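Local coordinates for CYCLIN domain-containing protein (Chaetomium thermophilum, PDB 6Z3U) that activates the kinase CDK7 as its cyclin H partner, together with MAT1, in the trimeric CDK-activating kinase (CAK) complex, at the interface of chains B and C, the interface of chains A and C and the interface of chains A and B. Sequence-based numbering; all coordinates share one arbitrary frame. Chains: chain A, CYCLIN domain-containing protein; chain B, Protein kinase domain-containing protein; chain C, RING-type domain-containing protein.

The three contacts mark the three pairings of the CAK heterotrimer. Contact 1 joins kinase and MAT1, contact 2 joins cyclin and MAT1, and contact 3 joins cyclin and kinase. Their C-alpha centres lie about 31 Å apart for contacts 1 and 2, 39 Å for contacts 2 and 3, and 47 Å for contacts 1 and 3. No residue is shared, but the short chain C carries an early loop into contact 1 and a segment near its C-terminus into contact 2, so it bridges the other two subunits. The kinase likewise uses distant segments, its first modelled residues in contact 3 and helices 194-213 and 374-378 in contact 1.

Contact 1: the interface of chains B and C. Residues chain B 209, 375, 378-379; chain C 6, 9-10.
C:Phe6, in an N-terminal loop of the MAT1 subunit, sets CD1 over one face of the B:Trp209 indole, on helix 194-213 of the CDK7 kinase fold, the two rings tilted against each other. The two side chains cross at about a right angle, and CD1 of the phenylalanine sits 3.5 Å from CE2 of the tryptophan, off toward the rim of the indole. In B:Trp209, an anti CG (chi1 168°) sends the indole out from the helix and chi2 of 83° turns this face to the loop. B:Leu378, from helix 374-378, covers the same face, and its CD1 methyl also touches C:Phe6 CD1 at 3.4 Å, closing a three-way apolar packing. At the far end of the phenyl ring, CZ lies 3.5 Å from the carboxylate oxygen OE2 of B:Glu379; this oxygen lies in the ring plane, at its edge, with the carboxylate turned nearly perpendicular to the ring. The six-membered end of the indole reaches further along chain C, where CH2 meets the backbone oxygen O of C:Met9 edge-on at 3.4 Å and CA of C:Glu10 at 3.9 Å. B:Arg375 lies beside these rings, its NE 4.2 Å from C:Phe6 CZ and a face of its guanidinium turned to B:Trp209 NE1. An alanine in place of B:Trp209 would remove the indole face and is likely to open a gap beside C:Phe6, leaving its ring held on the B:Leu378 and B:Glu379 side but without its aromatic partner.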
# COMPACT_ATOMS: atom_id res chain seq x y z
N TRP B 209 -7.03 9.03 11.65
CA TRP B 209 -5.99 10.04 11.51
C TRP B 209 -4.68 9.40 11.06
O TRP B 209 -4.00 9.91 10.17
CB TRP B 209 -5.79 10.79 12.82
CG TRP B 209 -4.55 11.64 12.84
CD1 TRP B 209 -4.40 12.90 12.34
CD2 TRP B 209 -3.27 11.27 13.38
NE1 TRP B 209 -3.12 13.34 12.54
CE2 TRP B 209 -2.40 12.37 13.17
CE3 TRP B 209 -2.78 10.13 14.02
CZ2 TRP B 209 -1.07 12.35 13.58
CZ3 TRP B 209 -1.45 10.12 14.42
CH2 TRP B 209 -0.62 11.22 14.20
N ARG B 375 -7.28 15.20 11.42
CA ARG B 375 -6.42 15.98 12.30
C ARG B 375 -7.22 17.05 13.03
O ARG B 375 -7.11 17.21 14.25
CB ARG B 375 -5.28 16.61 11.50
CG ARG B 375 -4.65 17.83 12.19
CD ARG B 375 -3.37 18.29 11.50
NE ARG B 375 -2.21 17.48 11.89
CZ ARG B 375 -1.58 16.61 11.10
NH1 ARG B 375 -1.98 16.41 9.85
NH2 ARG B 375 -0.54 15.93 11.57
N LEU B 378 -9.09 15.63 15.95
CA LEU B 378 -8.37 15.33 17.18
C LEU B 378 -8.13 16.55 18.05
O LEU B 378 -7.96 16.41 19.27
CB LEU B 378 -7.03 14.67 16.86
CG LEU B 378 -7.11 13.23 16.34
CD1 LEU B 378 -5.74 12.76 15.89
CD2 LEU B 378 -7.67 12.29 17.40
N GLU B 379 -8.12 17.75 17.47
CA GLU B 379 -7.92 18.97 18.23
C GLU B 379 -9.22 19.63 18.67
O GLU B 379 -9.19 20.71 19.27
CB GLU B 379 -7.08 19.96 17.41
CG GLU B 379 -5.87 19.30 16.75
CD GLU B 379 -4.73 20.28 16.48
OE1 GLU B 379 -4.60 21.26 17.24
OE2 GLU B 379 -3.97 20.05 15.52
N PHE C 6 -2.69 13.45 19.73
CA PHE C 6 -2.19 12.52 18.73
C PHE C 6 -1.51 11.29 19.33
O PHE C 6 -0.83 10.56 18.61
CB PHE C 6 -1.22 13.24 17.78
CG PHE C 6 -1.81 14.47 17.15
CD1 PHE C 6 -2.70 14.36 16.09
CD2 PHE C 6 -1.46 15.73 17.60
CE1 PHE C 6 -3.24 15.48 15.51
CE2 PHE C 6 -2.00 16.86 17.01
CZ PHE C 6 -2.89 16.74 15.96
N MET C 9 2.14 10.39 18.50
CA MET C 9 2.48 9.93 17.16
C MET C 9 2.50 11.05 16.13
O MET C 9 2.70 10.78 14.94
CB MET C 9 1.49 8.84 16.70
CG MET C 9 1.38 7.66 17.65
SD MET C 9 2.79 6.55 17.55
CE MET C 9 2.52 5.53 19.00
N GLU C 10 2.31 12.30 16.55
CA GLU C 10 2.26 13.40 15.60
C GLU C 10 3.54 13.46 14.79
O GLU C 10 4.65 13.44 15.35
CB GLU C 10 2.03 14.73 16.33
CG GLU C 10 1.89 15.92 15.40
CD GLU C 10 1.66 17.22 16.14
OE1 GLU C 10 1.19 18.19 15.50
OE2 GLU C 10 1.94 17.28 17.35

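Contact 2: the interface of chains A and C. Residues chain A 314, 317-318, 321; chain C 59, 61, 64.
Helix 313-330 of the cyclin meets the C-terminal stretch of MAT1, made up of the loop carrying C:Ala59 and C:Phe61 and the short helix 62-67. The C:Phe61 ring lies against the helix, and the aliphatic part of A:Lys317 crosses one of its faces in a CH-pi contact, with CG 3.6 Å from the ring centroid. The lysine begins with CG anti to the backbone nitrogen (chi1 -173°), then bends at chi2 and chi4, which carries it over the ring toward C:Asp64. There its amine NZ donates to the carboxylate oxygen OD2 of C:Asp64 at 2.8 Å, a salt bridge whose oxygen is met nearly along its C-O axis. One lysine thus serves both as an apolar cover and as an ionic tether to the MAT1 helix. On the opposite face of the phenyl ring sits the backbone oxygen of C:Ala59, from the same chain. Beside the lysine, A:Val318 sets its CG2 methyl 3.9 Å from C:Phe61 CE1, and A:Val314 adds a looser contact with C:Ala59. The A:Thr321 hydroxyl OG1 approaches C:Phe61 CD1 while donating, one helical turn back, to the backbone oxygen O of A:Lys317 at 2.8 Å.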
# COMPACT_ATOMS: atom_id res chain seq x y z
N VAL A 314 26.65 16.20 8.32
CA VAL A 314 25.66 15.38 7.64
C VAL A 314 25.42 15.87 6.22
O VAL A 314 25.15 15.07 5.31
CB VAL A 314 24.35 15.33 8.44
CG1 VAL A 314 23.24 14.72 7.61
CG2 VAL A 314 24.55 14.53 9.72
N LYS A 317 27.97 14.29 4.09
CA LYS A 317 27.71 12.86 3.93
C LYS A 317 26.53 12.60 3.00
O LYS A 317 26.52 11.60 2.28
CB LYS A 317 27.46 12.20 5.29
CG LYS A 317 27.33 10.68 5.23
CD LYS A 317 28.63 10.01 4.80
CE LYS A 317 28.50 8.49 4.84
NZ LYS A 317 27.65 7.96 3.74
N VAL A 318 25.53 13.48 3.01
CA VAL A 318 24.42 13.34 2.07
C VAL A 318 24.90 13.60 0.65
O VAL A 318 24.62 12.83 -0.28
CB VAL A 318 23.26 14.26 2.46
CG1 VAL A 318 22.33 14.51 1.28
CG2 VAL A 318 22.48 13.67 3.63
N THR A 321 26.67 10.75 -0.64
CA THR A 321 25.77 9.64 -0.97
C THR A 321 25.08 9.87 -2.31
O THR A 321 24.97 8.94 -3.12
CB THR A 321 24.73 9.46 0.14
OG1 THR A 321 25.39 9.24 1.39
CG2 THR A 321 23.82 8.28 -0.17
N ALA C 59 18.82 11.47 4.90
CA ALA C 59 20.03 11.14 5.64
C ALA C 59 20.03 9.68 6.08
O ALA C 59 20.68 9.32 7.07
CB ALA C 59 20.19 12.06 6.85
N PHE C 61 21.51 6.44 5.27
CA PHE C 61 22.63 5.89 4.52
C PHE C 61 22.53 4.37 4.59
O PHE C 61 22.96 3.75 5.57
CB PHE C 61 23.95 6.41 5.09
CG PHE C 61 23.99 7.90 5.23
CD1 PHE C 61 23.77 8.73 4.14
CD2 PHE C 61 24.24 8.49 6.47
CE1 PHE C 61 23.81 10.10 4.27
CE2 PHE C 61 24.27 9.86 6.61
CZ PHE C 61 24.06 10.67 5.51
N ASP C 64 26.04 2.19 4.89
CA ASP C 64 26.73 2.28 6.17
C ASP C 64 25.88 1.72 7.31
O ASP C 64 26.39 1.04 8.20
CB ASP C 64 27.11 3.73 6.45
CG ASP C 64 28.06 4.29 5.41
OD1 ASP C 64 29.10 3.65 5.15
OD2 ASP C 64 27.77 5.37 4.86

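Contact 3: the interface of chains A and B. Residues chain A 42, 129-130, 365, 375; chain B 78-79, 82.
B:Glu82 sends CG anti to its carbonyl carbon (chi1 -76°) and runs extended, bringing its carboxylate from the kinase's N-terminal helix 80-89 to two arginines of the cyclin. A:Arg375, on helix 368-380, stretches out from CG to NE and comes from the opposite direction. Its guanidinium grips the carboxylate oxygen OE2 end-on, with NH2 at 2.8 Å and NH1 at 3.0 Å from B:Glu82 OE2. Both reach it from above the carboxylate plane, although OE2 lies close to the guanidinium plane. A:Arg365 approaches differently, its NH1 donating to the syn side of B:Glu82 OE2 at 2.8 Å, tilted 32° out of the carboxylate plane. Three N-H donors from two arginines therefore converge on one oxygen, which would probably stabilise the charged carboxylate. A:Arg365 is also held from its own chain, where NE bonds the phenol oxygen OH of A:Tyr130 at 3.0 Å. Over one of its faces lies OD2 of B:Asp79, 3.6 Å from A:Arg365 NE in a longer salt bridge. B:Asp79 OD2 also faces A:Tyr130 OH at 3.3 Å, the side chains coming from opposite directions, their planes 16° apart. At the start of the modelled chain, the backbone oxygen O of B:Pro78 rests 3.3 Å from A:Arg42 CD, on cyclin helix 25-48.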
# COMPACT_ATOMS: atom_id res chain seq x y z
N ARG A 42 21.29 -27.62 -5.90
CA ARG A 42 19.99 -28.27 -5.88
C ARG A 42 19.68 -28.94 -7.22
O ARG A 42 19.17 -30.07 -7.24
CB ARG A 42 18.90 -27.25 -5.54
CG ARG A 42 18.89 -26.84 -4.07
CD ARG A 42 17.64 -26.05 -3.70
NE ARG A 42 17.70 -24.65 -4.10
CZ ARG A 42 17.15 -24.16 -5.21
NH1 ARG A 42 17.27 -22.86 -5.47
NH2 ARG A 42 16.49 -24.94 -6.05
N THR A 129 16.03 -21.51 -11.74
CA THR A 129 14.95 -22.19 -11.03
C THR A 129 13.58 -21.89 -11.63
O THR A 129 12.79 -22.81 -11.85
CB THR A 129 14.96 -21.79 -9.55
OG1 THR A 129 16.31 -21.82 -9.06
CG2 THR A 129 14.11 -22.75 -8.74
N TYR A 130 13.28 -20.62 -11.90
CA TYR A 130 11.99 -20.22 -12.44
C TYR A 130 12.19 -19.39 -13.71
O TYR A 130 13.14 -18.61 -13.80
CB TYR A 130 11.18 -19.42 -11.41
CG TYR A 130 10.93 -20.17 -10.12
CD1 TYR A 130 10.07 -21.26 -10.09
CD2 TYR A 130 11.54 -19.79 -8.94
CE1 TYR A 130 9.83 -21.95 -8.91
CE2 TYR A 130 11.31 -20.47 -7.75
CZ TYR A 130 10.46 -21.56 -7.75
OH TYR A 130 10.22 -22.24 -6.57
N ARG A 365 10.44 -27.29 -11.90
CA ARG A 365 9.88 -25.99 -11.60
C ARG A 365 9.75 -25.07 -12.80
O ARG A 365 9.06 -24.05 -12.71
CB ARG A 365 10.72 -25.27 -10.53
CG ARG A 365 10.70 -25.90 -9.15
CD ARG A 365 11.54 -25.06 -8.19
NE ARG A 365 11.04 -25.09 -6.82
CZ ARG A 365 11.43 -25.93 -5.87
NH1 ARG A 365 10.90 -25.85 -4.66
NH2 ARG A 365 12.34 -26.86 -6.12
N ARG A 375 1.23 -29.29 -6.93
CA ARG A 375 1.14 -28.77 -5.57
C ARG A 375 -0.31 -28.64 -5.11
O ARG A 375 -0.58 -28.72 -3.90
CB ARG A 375 1.86 -27.42 -5.47
CG ARG A 375 3.37 -27.56 -5.60
CD ARG A 375 4.14 -26.41 -4.95
NE ARG A 375 5.46 -26.86 -4.50
CZ ARG A 375 6.50 -26.05 -4.30
NH1 ARG A 375 6.39 -24.75 -4.51
NH2 ARG A 375 7.65 -26.56 -3.90
N PRO B 78 12.59 -27.84 -0.69
CA PRO B 78 14.05 -27.73 -0.83
C PRO B 78 14.52 -26.32 -1.14
O PRO B 78 15.72 -26.04 -1.04
CB PRO B 78 14.36 -28.68 -2.00
CG PRO B 78 13.22 -29.64 -2.03
CD PRO B 78 12.02 -28.85 -1.59
N ASP B 79 13.60 -25.44 -1.52
CA ASP B 79 13.98 -24.08 -1.89
C ASP B 79 14.42 -23.31 -0.65
O ASP B 79 13.85 -23.49 0.43
CB ASP B 79 12.79 -23.38 -2.56
CG ASP B 79 13.21 -22.44 -3.68
OD1 ASP B 79 13.75 -21.36 -3.38
OD2 ASP B 79 13.00 -22.80 -4.86
N GLU B 82 11.55 -21.47 0.61
CA GLU B 82 10.50 -22.35 1.11
C GLU B 82 10.79 -22.80 2.53
O GLU B 82 9.89 -22.80 3.38
CB GLU B 82 10.34 -23.55 0.18
CG GLU B 82 9.62 -23.23 -1.12
CD GLU B 82 9.65 -24.38 -2.12
OE1 GLU B 82 10.28 -25.42 -1.81
OE2 GLU B 82 9.05 -24.25 -3.20